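Local coordinates for protein aldo-keto reductase AKR2E4 (Bombyx mori, PDB 3WCZ) that reduces 3-dehydroecdysone and, less actively, phenylglyoxal and isatin with NADPH as cosubstrate, and may help regulate molting in the silkworm, at residues P256-T261 with A267-L272; A232-Y237 with G242-R247; Q4-Q9 with D271-Q276. All blocks are in the same frame, centred on the assembly; numbering follows the deposited sequence.

Interaction 1 (P256-T261 with A267-L272); sequences PIPKST and AQNIDL. With NAP (NADP nicotinamide-adenine-dinucleotide phosphate), chain B.
Pro258 CB lies above the plane of the Asn269 carboxamide, displaced outward on the side away from OD1, 3.7 Å from ND2, while the rim of that amide meets the adenine of NADP. The two planes are only about 15° apart, so amide and base pair almost flat: ND2 donates to N7A at 3.0 Å and a nearly straight 172°, and OD1 accepts from N6A at 2.8 Å. The second ND2 hydrogen goes to a water, 3.0 Å from ND2, that in turn donates to Pro258 O and so links the two segments, which share no direct hydrogen bond. Three groups of the loop grip the 2'-phosphate. Lys259, its chain bent at chi2 (-89°) and straight beyond it, brings NZ to 2.8 Å from O3X of NADP; Ser260 OG lies 2.6 Å from O2X; and Thr261 N donates to O3X. Such a clasp fits an enzyme inactive with NADH, and the positive lysine probably offsets phosphate charge. Lys259 N also binds O1A of the diphosphate, 2.8 Å away. The loop runs from barrel strand 255-256 into helix 263-270; Ile257 packs on strand 202-206, and Leu246 of helix 241-251 touches Asn269.

Interaction 2 (A232-Y237 with G242-R247); sequences ALANKY and GQILLR
Leu233 meets Ile244 twice, once through its side chain and once through its backbone. Its CD1 stands 3.8 Å from Ile244 CG2, the two side chains crossing at about a right angle, and its carbonyl O lies 3.6 Å from Ile244 CD1. That carbonyl already accepts the helical bond from Tyr237 N, so the methyl adds only an apolar touch beside it. At Ala234 the small side chain lets the isoleucine come close to the main chain: Ile244 CG1 is 3.6 Å from Ala234 N but 4.2 Å from Ala234 CB. The end of Lys236 leads away from the second helix, and its chain runs along the phenol of Tyr237, with CG 3.9 Å above the centre of one face of the ring and NZ donating to Tyr237 OH at 3.1 Å. Glu281 holds both polar ends, through a salt bridge to Lys236 and a hydrogen bond to Tyr237. Tyr237 itself reaches the second helix through CD2, 4.1 Å from Ile244 CD1.

One residue thus carries the whole of the second segment's share. With CG1 beside the backbone N (chi1 -62°) and the chain bent again at chi2 (-58°), Ile244 sends CG2 to Leu233, CG1 to Ala234, and CD1 to the Leu233 carbonyl and Tyr237. The segment axes pass 9.3 Å apart at 93°, a nearly perpendicular helix pair that touches over a small patch, 154 Å² in all. As in other aldo-keto reductases, helix 228-237 is an extra helix inserted between barrel strand 202-206 and the barrel helix 241-251, on which this contact packs it; the latter leads on to strand 255-256. Helix 279-286 packs on Leu233, and the Tyr237 ring meets Phe275 in the loop before it.

Interaction 3 (Q4-Q9 with D271-Q276); sequences QAPCIQ and DLFDFQ
Phe273 presents one face of its ring to Pro6, whose CD sits almost exactly over the middle: 3.5 Å from the centroid of the Phe273 ring and 8° off the ring normal. This is a CH-pi contact, and the proline suits it because its CD, bonded to the ring nitrogen, carries slightly polarised hydrogens that probably favour an aromatic face. Pro6 CG follows less centrally, 3.9 Å from Phe273 CD1. Ala5 adds a smaller, oblique touch, its CB 4.0 Å from Phe273 CE2. The opposite face is covered within the same segment by Leu272 CB, 3.9 Å above the plane and offset toward the rim, so the ring is sandwiched between aliphatic groups. Phe273 CG lies anti to its carbonyl carbon (chi1 -55°), and the ring meets a proline approaching from the opposite direction.

With an alanine in place of Phe273 the ring that Pro6 CD covers would be gone, which would probably leave a gap between Pro6, Ala5 and Leu272 and the N-terminal segment with less to hold it. No hydrogen bond joins the two segments; the contact is apolar, lies at the surface and buries 118 Å².

In sequence it spans most of the chain, bringing the N-terminal arm against the loop that follows helix 263-270. The arm leads into strand 7-9, which pairs with strand 15-17 in the N-terminal hairpin that, as in other aldo-keto reductases, closes the bottom of the barrel, and the Pro6 backbone bonds to Ile18. On the other side, Asp274 forms a salt bridge with Lys239, and Leu272 packs on helix 241-251.

In the fold
Interaction 1 is the buried member, where polar atoms face the cofactor and a water bridges the segments. Interaction 2 is partly buried and interaction 3 lies at the surface; neither has a hydrogen bond between its segments, and their side-chain contacts are apolar. Residues 267-272 and 271-276 overlap at Asp271 and Leu272, so interactions 1 and 3 hold consecutive parts of one chain stretch, with Ile270 of the former packing on Ala5 of the latter. Helix 241-251 joins all three: Gln243 NE2 probably bonds to Gln268 O and Arg247 NH1 to Leu272 O. In sequence, interaction 2 closes before interaction 1 opens and is nested in the span closed by interaction 3, while interactions 1 and 3 end together.

Interaction 1 (P256-T261 with A267-L272)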
loop_
_atom_site.group_PDB
_atom_site.type_symbol
_atom_site.label_atom_id
_atom_site.label_comp_id
_atom_site.label_asym_id
_atom_site.label_seq_id
_atom_site.Cartn_x
_atom_site.Cartn_y
_atom_site.Cartn_z
ATOM N N PRO A 256 -6.613 -2.460 -1.997
ATOM C CA PRO A 256 -5.558 -2.593 -3.001
ATOM C C PRO A 256 -4.911 -1.255 -3.344
ATOM O O PRO A 256 -5.536 -0.191 -3.214
ATOM C CB PRO A 256 -6.313 -3.153 -4.212
ATOM C CG PRO A 256 -7.696 -2.628 -4.040
ATOM C CD PRO A 256 -7.960 -2.667 -2.574
ATOM N N ILE A 257 -3.642 -1.343 -3.731
ATOM C CA ILE A 257 -2.844 -0.179 -4.076
ATOM C C ILE A 257 -2.366 -0.251 -5.533
ATOM O O ILE A 257 -1.165 -0.381 -5.804
ATOM C CB ILE A 257 -1.601 -0.046 -3.162
ATOM C CG1 ILE A 257 -1.933 -0.325 -1.695
ATOM C CG2 ILE A 257 -0.988 1.346 -3.305
ATOM C CD1 ILE A 257 -0.679 -0.416 -0.841
ATOM N N PRO A 258 -3.288 -0.172 -6.495
ATOM C CA PRO A 258 -2.846 -0.258 -7.892
ATOM C C PRO A 258 -1.989 0.943 -8.290
ATOM O O PRO A 258 -2.409 2.099 -8.146
ATOM C CB PRO A 258 -4.169 -0.272 -8.672
ATOM C CG PRO A 258 -5.121 0.434 -7.803
ATOM C CD PRO A 258 -4.743 0.012 -6.403
ATOM N N LYS A 259 -0.797 0.672 -8.821
ATOM C CA LYS A 259 0.049 1.710 -9.407
ATOM C C LYS A 259 -0.273 1.832 -10.907
ATOM O O LYS A 259 -0.329 0.845 -11.649
ATOM C CB LYS A 259 1.537 1.393 -9.245
ATOM C CG LYS A 259 2.472 2.345 -9.997
ATOM C CD LYS A 259 2.769 1.888 -11.420
ATOM C CE LYS A 259 3.725 2.822 -12.124
ATOM N NZ LYS A 259 3.985 2.346 -13.545
ATOM N N SER A 260 -0.485 3.062 -11.340
ATOM C CA SER A 260 -0.515 3.347 -12.771
ATOM C C SER A 260 -0.074 4.764 -12.971
ATOM O O SER A 260 -0.289 5.629 -12.122
ATOM C CB SER A 260 -1.916 3.161 -13.339
ATOM O OG SER A 260 -1.955 3.399 -14.753
ATOM N N THR A 261 0.537 4.997 -14.127
ATOM C CA THR A 261 0.794 6.342 -14.591
ATOM C C THR A 261 0.053 6.625 -15.909
ATOM O O THR A 261 0.341 7.623 -16.577
ATOM C CB THR A 261 2.291 6.623 -14.752
ATOM O OG1 THR A 261 2.870 5.617 -15.587
ATOM C CG2 THR A 261 2.972 6.638 -13.396
ATOM N N ALA A 267 -8.198 5.399 -14.202
ATOM C CA ALA A 267 -9.622 5.462 -14.044
ATOM C C ALA A 267 -10.251 4.064 -13.917
ATOM O O ALA A 267 -11.196 3.854 -13.126
ATOM C CB ALA A 267 -10.241 6.209 -15.217
ATOM N N GLN A 268 -9.765 3.112 -14.705
ATOM C CA GLN A 268 -10.294 1.745 -14.628
ATOM C C GLN A 268 -10.084 1.123 -13.261
ATOM O O GLN A 268 -10.927 0.385 -12.762
ATOM C CB GLN A 268 -9.616 0.884 -15.675
ATOM C CG GLN A 268 -10.040 1.256 -17.078
ATOM C CD GLN A 268 -9.449 0.356 -18.137
ATOM O OE1 GLN A 268 -8.294 -0.062 -18.063
ATOM N NE2 GLN A 268 -10.259 0.041 -19.141
ATOM N N ASN A 269 -8.964 1.461 -12.636
ATOM C CA ASN A 269 -8.533 0.754 -11.437
ATOM C C ASN A 269 -9.346 1.116 -10.183
ATOM O O ASN A 269 -9.248 0.425 -9.175
ATOM C CB ASN A 269 -7.039 0.992 -11.192
ATOM C CG ASN A 269 -6.148 0.257 -12.161
ATOM O OD1 ASN A 269 -6.601 -0.640 -12.887
ATOM N ND2 ASN A 269 -4.893 0.643 -12.216
ATOM N N ILE A 270 -10.188 2.145 -10.263
ATOM C CA ILE A 270 -11.083 2.466 -9.144
ATOM C C ILE A 270 -12.539 2.097 -9.468
ATOM O O ILE A 270 -13.395 2.178 -8.597
ATOM C CB ILE A 270 -10.913 3.958 -8.726
ATOM C CG1 ILE A 270 -11.528 4.220 -7.354
ATOM C CG2 ILE A 270 -11.471 4.876 -9.787
ATOM C CD1 ILE A 270 -10.974 5.474 -6.720
ATOM N N ASP A 271 -12.795 1.635 -10.696
ATOM C CA ASP A 271 -14.167 1.315 -11.111
ATOM C C ASP A 271 -14.520 -0.132 -10.728
ATOM O O ASP A 271 -14.694 -0.986 -11.594
ATOM C CB ASP A 271 -14.335 1.577 -12.614
ATOM C CG ASP A 271 -15.780 1.541 -13.075
ATOM O OD1 ASP A 271 -16.698 1.486 -12.232
ATOM O OD2 ASP A 271 -15.976 1.569 -14.312
ATOM N N LEU A 272 -14.637 -0.381 -9.429
ATOM C CA LEU A 272 -14.727 -1.730 -8.873
ATOM C C LEU A 272 -15.989 -1.982 -8.082
ATOM O O LEU A 272 -16.094 -3.016 -7.440
ATOM C CB LEU A 272 -13.505 -1.965 -7.936
ATOM C CG LEU A 272 -12.118 -1.626 -8.465
ATOM C CD1 LEU A 272 -11.099 -1.860 -7.358
ATOM C CD2 LEU A 272 -11.756 -2.435 -9.678
HETATM P PA NAP B . 1.247 -2.945 -9.320
HETATM O O1A NAP B . 0.217 -1.939 -9.013
HETATM O O2A NAP B . 1.244 -4.284 -8.764
HETATM O O5B NAP B . 1.541 -3.075 -10.847
HETATM C C5B NAP B . 1.758 -1.949 -11.643
HETATM C C4B NAP B . 1.926 -2.258 -13.123
HETATM O O4B NAP B . 0.658 -2.665 -13.674
HETATM C C3B NAP B . 2.440 -1.161 -13.973
HETATM O O3B NAP B . 3.295 -1.743 -14.928
HETATM C C2B NAP B . 1.234 -0.615 -14.572
HETATM O O2B NAP B . 1.444 0.059 -15.796
HETATM C C1B NAP B . 0.360 -1.826 -14.764
HETATM N N9A NAP B . -1.072 -1.614 -14.727
HETATM C C8A NAP B . -1.724 -0.803 -13.869
HETATM N N7A NAP B . -3.030 -0.913 -14.003
HETATM C C5A NAP B . -3.263 -1.827 -14.997
HETATM C C6A NAP B . -4.425 -2.346 -15.575
HETATM N N6A NAP B . -5.720 -1.956 -15.224
HETATM N N1A NAP B . -4.256 -3.254 -16.553
HETATM C C2A NAP B . -3.040 -3.648 -16.929
HETATM N N3A NAP B . -1.902 -3.181 -16.388
HETATM C C4A NAP B . -2.020 -2.274 -15.407
HETATM O O3 NAP B . 2.656 -2.248 -8.924
HETATM P PN NAP B . 3.602 -2.072 -7.655
HETATM O O1N NAP B . 4.230 -0.738 -7.836
HETATM O O2N NAP B . 4.468 -3.278 -7.559
HETATM O O5D NAP B . 2.668 -2.078 -6.370
HETATM C C5D NAP B . 1.695 -1.105 -6.186
HETATM C C4D NAP B . 1.983 -0.079 -5.082
HETATM O O4D NAP B . 2.044 -0.696 -3.809
HETATM C C3D NAP B . 3.303 0.614 -5.196
HETATM O O3D NAP B . 3.342 1.549 -6.255
HETATM C C2D NAP B . 3.458 1.164 -3.867
HETATM O O2D NAP B . 2.619 2.269 -3.682
HETATM C C1D NAP B . 3.016 -0.006 -3.015
HETATM N N1N NAP B . 4.027 -0.974 -2.573
HETATM C C2N NAP B . 4.416 -1.002 -1.285
HETATM C C3N NAP B . 5.348 -1.918 -0.869
HETATM C C7N NAP B . 5.686 -1.916 0.574
HETATM O O7N NAP B . 4.915 -1.448 1.447
HETATM N N7N NAP B . 6.808 -2.579 0.924
HETATM C C4N NAP B . 5.970 -2.793 -1.779
HETATM C C5N NAP B . 5.549 -2.771 -3.116
HETATM C C6N NAP B . 4.574 -1.845 -3.463
HETATM P P2B NAP B . 0.962 1.567 -16.044
HETATM O O1X NAP B . 1.485 1.875 -17.461
HETATM O O2X NAP B . -0.504 1.583 -16.021
HETATM O O3X NAP B . 1.606 2.423 -14.982
HETATM O O HOH W 1 -4.152 2.878 -10.393
#

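Interaction 2 (A232-Y237 with G242-R247)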
loop_
_atom_site.group_PDB
_atom_site.type_symbol
_atom_site.label_atom_id
_atom_site.label_comp_id
_atom_site.label_asym_id
_atom_site.label_seq_id
_atom_site.Cartn_x
_atom_site.Cartn_y
_atom_site.Cartn_z
ATOM N N ALA A 232 -12.385 -15.316 -18.436
ATOM C CA ALA A 232 -13.785 -15.683 -18.297
ATOM C C ALA A 232 -14.471 -14.772 -17.285
ATOM O O ALA A 232 -15.622 -14.366 -17.473
ATOM C CB ALA A 232 -13.919 -17.137 -17.883
ATOM N N LEU A 233 -13.753 -14.429 -16.209
ATOM C CA LEU A 233 -14.282 -13.518 -15.214
ATOM C C LEU A 233 -14.466 -12.123 -15.789
ATOM O O LEU A 233 -15.515 -11.484 -15.572
ATOM C CB LEU A 233 -13.376 -13.476 -13.978
ATOM C CG LEU A 233 -13.409 -14.746 -13.115
ATOM C CD1 LEU A 233 -12.340 -14.698 -12.045
ATOM C CD2 LEU A 233 -14.745 -14.921 -12.425
ATOM N N ALA A 234 -13.452 -11.648 -16.513
ATOM C CA ALA A 234 -13.557 -10.358 -17.163
ATOM C C ALA A 234 -14.790 -10.312 -18.082
ATOM O O ALA A 234 -15.556 -9.335 -18.090
ATOM C CB ALA A 234 -12.315 -10.098 -17.940
ATOM N N ASN A 235 -14.963 -11.362 -18.877
ATOM C CA ASN A 235 -16.114 -11.430 -19.760
ATOM C C ASN A 235 -17.420 -11.499 -19.018
ATOM O O ASN A 235 -18.398 -10.854 -19.395
ATOM C CB ASN A 235 -15.966 -12.623 -20.692
ATOM C CG ASN A 235 -15.829 -12.212 -22.107
ATOM O OD1 ASN A 235 -16.689 -11.504 -22.651
ATOM N ND2 ASN A 235 -14.740 -12.646 -22.735
ATOM N N LYS A 236 -17.467 -12.282 -17.951
ATOM C CA LYS A 236 -18.694 -12.426 -17.179
ATOM C C LYS A 236 -19.227 -11.085 -16.661
ATOM O O LYS A 236 -20.444 -10.821 -16.684
ATOM C CB LYS A 236 -18.503 -13.405 -16.010
ATOM C CG LYS A 236 -19.649 -13.436 -15.045
ATOM C CD LYS A 236 -19.485 -14.498 -13.997
ATOM C CE LYS A 236 -20.620 -14.457 -13.005
ATOM N NZ LYS A 236 -20.441 -15.383 -11.849
ATOM N N TYR A 237 -18.312 -10.253 -16.145
ATOM C CA TYR A 237 -18.694 -9.022 -15.483
ATOM C C TYR A 237 -18.544 -7.780 -16.351
ATOM O O TYR A 237 -18.847 -6.672 -15.914
ATOM C CB TYR A 237 -17.891 -8.870 -14.186
ATOM C CG TYR A 237 -18.241 -9.932 -13.185
ATOM C CD1 TYR A 237 -19.494 -9.958 -12.581
ATOM C CD2 TYR A 237 -17.336 -10.917 -12.843
ATOM C CE1 TYR A 237 -19.825 -10.947 -11.646
ATOM C CE2 TYR A 237 -17.662 -11.910 -11.912
ATOM C CZ TYR A 237 -18.905 -11.900 -11.314
ATOM O OH TYR A 237 -19.228 -12.890 -10.438
ATOM N N GLY A 242 -7.545 -6.555 -15.147
ATOM C CA GLY A 242 -7.020 -5.760 -14.048
ATOM C C GLY A 242 -8.108 -5.495 -13.019
ATOM O O GLY A 242 -7.869 -5.537 -11.804
ATOM N N GLN A 243 -9.314 -5.155 -13.469
ATOM C CA GLN A 243 -10.405 -4.890 -12.549
ATOM C C GLN A 243 -10.809 -6.142 -11.772
ATOM O O GLN A 243 -11.185 -6.051 -10.601
ATOM C CB GLN A 243 -11.588 -4.254 -13.277
ATOM C CG GLN A 243 -11.272 -2.870 -13.782
ATOM C CD GLN A 243 -12.288 -2.327 -14.776
ATOM O OE1 GLN A 243 -12.772 -3.050 -15.664
ATOM N NE2 GLN A 243 -12.641 -1.070 -14.626
ATOM N N ILE A 244 -10.766 -7.308 -12.427
ATOM C CA ILE A 244 -11.032 -8.555 -11.728
ATOM C C ILE A 244 -10.023 -8.777 -10.597
ATOM O O ILE A 244 -10.401 -9.136 -9.478
ATOM C CB ILE A 244 -11.001 -9.764 -12.721
ATOM C CG1 ILE A 244 -12.081 -9.655 -13.800
ATOM C CG2 ILE A 244 -11.116 -11.089 -11.971
ATOM C CD1 ILE A 244 -13.481 -9.563 -13.274
ATOM N N LEU A 245 -8.749 -8.562 -10.900
ATOM C CA LEU A 245 -7.705 -8.755 -9.896
ATOM C C LEU A 245 -7.853 -7.826 -8.707
ATOM O O LEU A 245 -7.648 -8.250 -7.566
ATOM C CB LEU A 245 -6.341 -8.545 -10.534
ATOM C CG LEU A 245 -5.952 -9.590 -11.598
ATOM C CD1 LEU A 245 -4.688 -9.200 -12.320
ATOM C CD2 LEU A 245 -5.773 -10.983 -10.985
ATOM N N LEU A 246 -8.227 -6.580 -8.977
ATOM C CA LEU A 246 -8.418 -5.625 -7.892
ATOM C C LEU A 246 -9.707 -5.939 -7.109
ATOM O O LEU A 246 -9.726 -5.845 -5.863
ATOM C CB LEU A 246 -8.433 -4.210 -8.445
ATOM C CG LEU A 246 -7.142 -3.777 -9.114
ATOM C CD1 LEU A 246 -7.302 -2.425 -9.756
ATOM C CD2 LEU A 246 -5.976 -3.732 -8.127
ATOM N N ARG A 247 -10.782 -6.325 -7.793
ATOM C CA ARG A 247 -12.028 -6.646 -7.106
ATOM C C ARG A 247 -11.835 -7.882 -6.224
ATOM O O ARG A 247 -12.409 -7.962 -5.127
ATOM C CB ARG A 247 -13.162 -6.868 -8.108
ATOM C CG ARG A 247 -14.524 -7.192 -7.438
ATOM C CD ARG A 247 -15.138 -6.023 -6.687
ATOM N NE ARG A 247 -15.866 -6.510 -5.522
ATOM C CZ ARG A 247 -16.586 -5.741 -4.707
ATOM N NH1 ARG A 247 -16.756 -4.461 -4.955
ATOM N NH2 ARG A 247 -17.176 -6.279 -3.642
#

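Interaction 3 (Q4-Q9 with D271-Q276)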
loop_
_atom_site.group_PDB
_atom_site.type_symbol
_atom_site.label_atom_id
_atom_site.label_comp_id
_atom_site.label_asym_id
_atom_site.label_seq_id
_atom_site.Cartn_x
_atom_site.Cartn_y
_atom_site.Cartn_z
ATOM N N GLN A 4 -15.982 7.527 -6.616
ATOM C CA GLN A 4 -15.327 7.574 -5.300
ATOM C C GLN A 4 -15.442 6.222 -4.612
ATOM O O GLN A 4 -16.535 5.642 -4.453
ATOM C CB GLN A 4 -15.807 8.720 -4.405
ATOM C CG GLN A 4 -15.244 10.094 -4.793
ATOM C CD GLN A 4 -15.462 11.140 -3.711
ATOM O OE1 GLN A 4 -15.213 10.891 -2.529
ATOM N NE2 GLN A 4 -15.923 12.316 -4.112
ATOM N N ALA A 5 -14.290 5.680 -4.260
ATOM C CA ALA A 5 -14.248 4.433 -3.548
ATOM C C ALA A 5 -14.915 4.625 -2.203
ATOM O O ALA A 5 -14.804 5.695 -1.573
ATOM C CB ALA A 5 -12.837 3.983 -3.349
ATOM N N PRO A 6 -15.594 3.584 -1.713
ATOM C CA PRO A 6 -16.067 3.587 -0.330
ATOM C C PRO A 6 -14.915 3.525 0.641
ATOM O O PRO A 6 -13.764 3.299 0.241
ATOM C CB PRO A 6 -16.865 2.288 -0.223
ATOM C CG PRO A 6 -16.774 1.614 -1.479
ATOM C CD PRO A 6 -15.866 2.307 -2.398
ATOM N N CYS A 7 -15.216 3.651 1.926
ATOM C CA CYS A 7 -14.191 3.515 2.956
ATOM C C CYS A 7 -14.282 2.280 3.891
ATOM O O CYS A 7 -15.344 1.666 4.046
ATOM C CB CYS A 7 -14.213 4.767 3.793
ATOM S SG CYS A 7 -13.733 6.224 2.900
ATOM N N ILE A 8 -13.153 1.905 4.491
ATOM C CA ILE A 8 -13.142 1.057 5.687
ATOM C C ILE A 8 -12.992 2.009 6.916
ATOM O O ILE A 8 -12.239 3.000 6.880
ATOM C CB ILE A 8 -11.990 0.019 5.631
ATOM C CG1 ILE A 8 -12.242 -1.044 4.544
ATOM C CG2 ILE A 8 -11.827 -0.665 6.973
ATOM C CD1 ILE A 8 -11.162 -2.150 4.406
ATOM N N GLN A 9 -13.767 1.785 7.971
ATOM C CA GLN A 9 -13.558 2.540 9.200
ATOM C C GLN A 9 -12.469 1.837 9.999
ATOM O O GLN A 9 -12.598 0.662 10.267
ATOM C CB GLN A 9 -14.836 2.649 10.034
ATOM C CG GLN A 9 -14.551 3.452 11.233
ATOM C CD GLN A 9 -15.749 3.780 12.115
ATOM O OE1 GLN A 9 -15.579 4.331 13.212
ATOM N NE2 GLN A 9 -16.952 3.472 11.647
ATOM N N ASP A 271 -12.795 1.635 -10.696
ATOM C CA ASP A 271 -14.167 1.315 -11.111
ATOM C C ASP A 271 -14.520 -0.132 -10.728
ATOM O O ASP A 271 -14.694 -0.986 -11.594
ATOM C CB ASP A 271 -14.335 1.577 -12.614
ATOM C CG ASP A 271 -15.780 1.541 -13.075
ATOM O OD1 ASP A 271 -16.698 1.486 -12.232
ATOM O OD2 ASP A 271 -15.976 1.569 -14.312
ATOM N N LEU A 272 -14.637 -0.381 -9.429
ATOM C CA LEU A 272 -14.727 -1.730 -8.873
ATOM C C LEU A 272 -15.989 -1.982 -8.082
ATOM O O LEU A 272 -16.094 -3.016 -7.440
ATOM C CB LEU A 272 -13.505 -1.965 -7.936
ATOM C CG LEU A 272 -12.118 -1.626 -8.465
ATOM C CD1 LEU A 272 -11.099 -1.860 -7.358
ATOM C CD2 LEU A 272 -11.756 -2.435 -9.678
ATOM N N PHE A 273 -16.933 -1.037 -8.106
ATOM C CA PHE A 273 -18.026 -1.048 -7.131
ATOM C C PHE A 273 -19.401 -1.236 -7.743
ATOM O O PHE A 273 -20.408 -1.045 -7.067
ATOM C CB PHE A 273 -17.898 0.179 -6.215
ATOM C CG PHE A 273 -16.549 0.229 -5.579
ATOM C CD1 PHE A 273 -16.236 -0.658 -4.561
ATOM C CD2 PHE A 273 -15.545 1.052 -6.078
ATOM C CE1 PHE A 273 -14.981 -0.702 -4.043
ATOM C CE2 PHE A 273 -14.262 1.007 -5.539
ATOM C CZ PHE A 273 -13.998 0.132 -4.524
ATOM N N ASP A 274 -19.416 -1.704 -8.983
ATOM C CA ASP A 274 -20.655 -2.054 -9.651
ATOM C C ASP A 274 -20.728 -3.564 -9.938
ATOM O O ASP A 274 -21.603 -4.016 -10.684
ATOM C CB ASP A 274 -20.816 -1.206 -10.928
ATOM C CG ASP A 274 -19.737 -1.450 -11.957
ATOM O OD1 ASP A 274 -18.683 -2.020 -11.615
ATOM O OD2 ASP A 274 -19.915 -1.024 -13.138
ATOM N N PHE A 275 -19.856 -4.347 -9.312
ATOM C CA PHE A 275 -19.877 -5.802 -9.413
ATOM C C PHE A 275 -19.138 -6.378 -8.244
ATOM O O PHE A 275 -18.455 -5.650 -7.520
ATOM C CB PHE A 275 -19.258 -6.307 -10.738
ATOM C CG PHE A 275 -17.750 -6.350 -10.764
ATOM C CD1 PHE A 275 -16.987 -5.178 -10.763
ATOM C CD2 PHE A 275 -17.088 -7.563 -10.824
ATOM C CE1 PHE A 275 -15.595 -5.241 -10.823
ATOM C CE2 PHE A 275 -15.732 -7.616 -10.920
ATOM C CZ PHE A 275 -14.984 -6.458 -10.914
ATOM N N GLN A 276 -19.225 -7.679 -8.073
ATOM C CA GLN A 276 -18.449 -8.380 -7.080
ATOM C C GLN A 276 -18.246 -9.806 -7.507
ATOM O O GLN A 276 -19.001 -10.347 -8.332
ATOM C CB GLN A 276 -19.143 -8.387 -5.710
ATOM C CG GLN A 276 -20.376 -9.301 -5.675
ATOM C CD GLN A 276 -21.339 -8.920 -4.587
ATOM O OE1 GLN A 276 -22.232 -8.095 -4.810
ATOM N NE2 GLN A 276 -21.147 -9.474 -3.401
#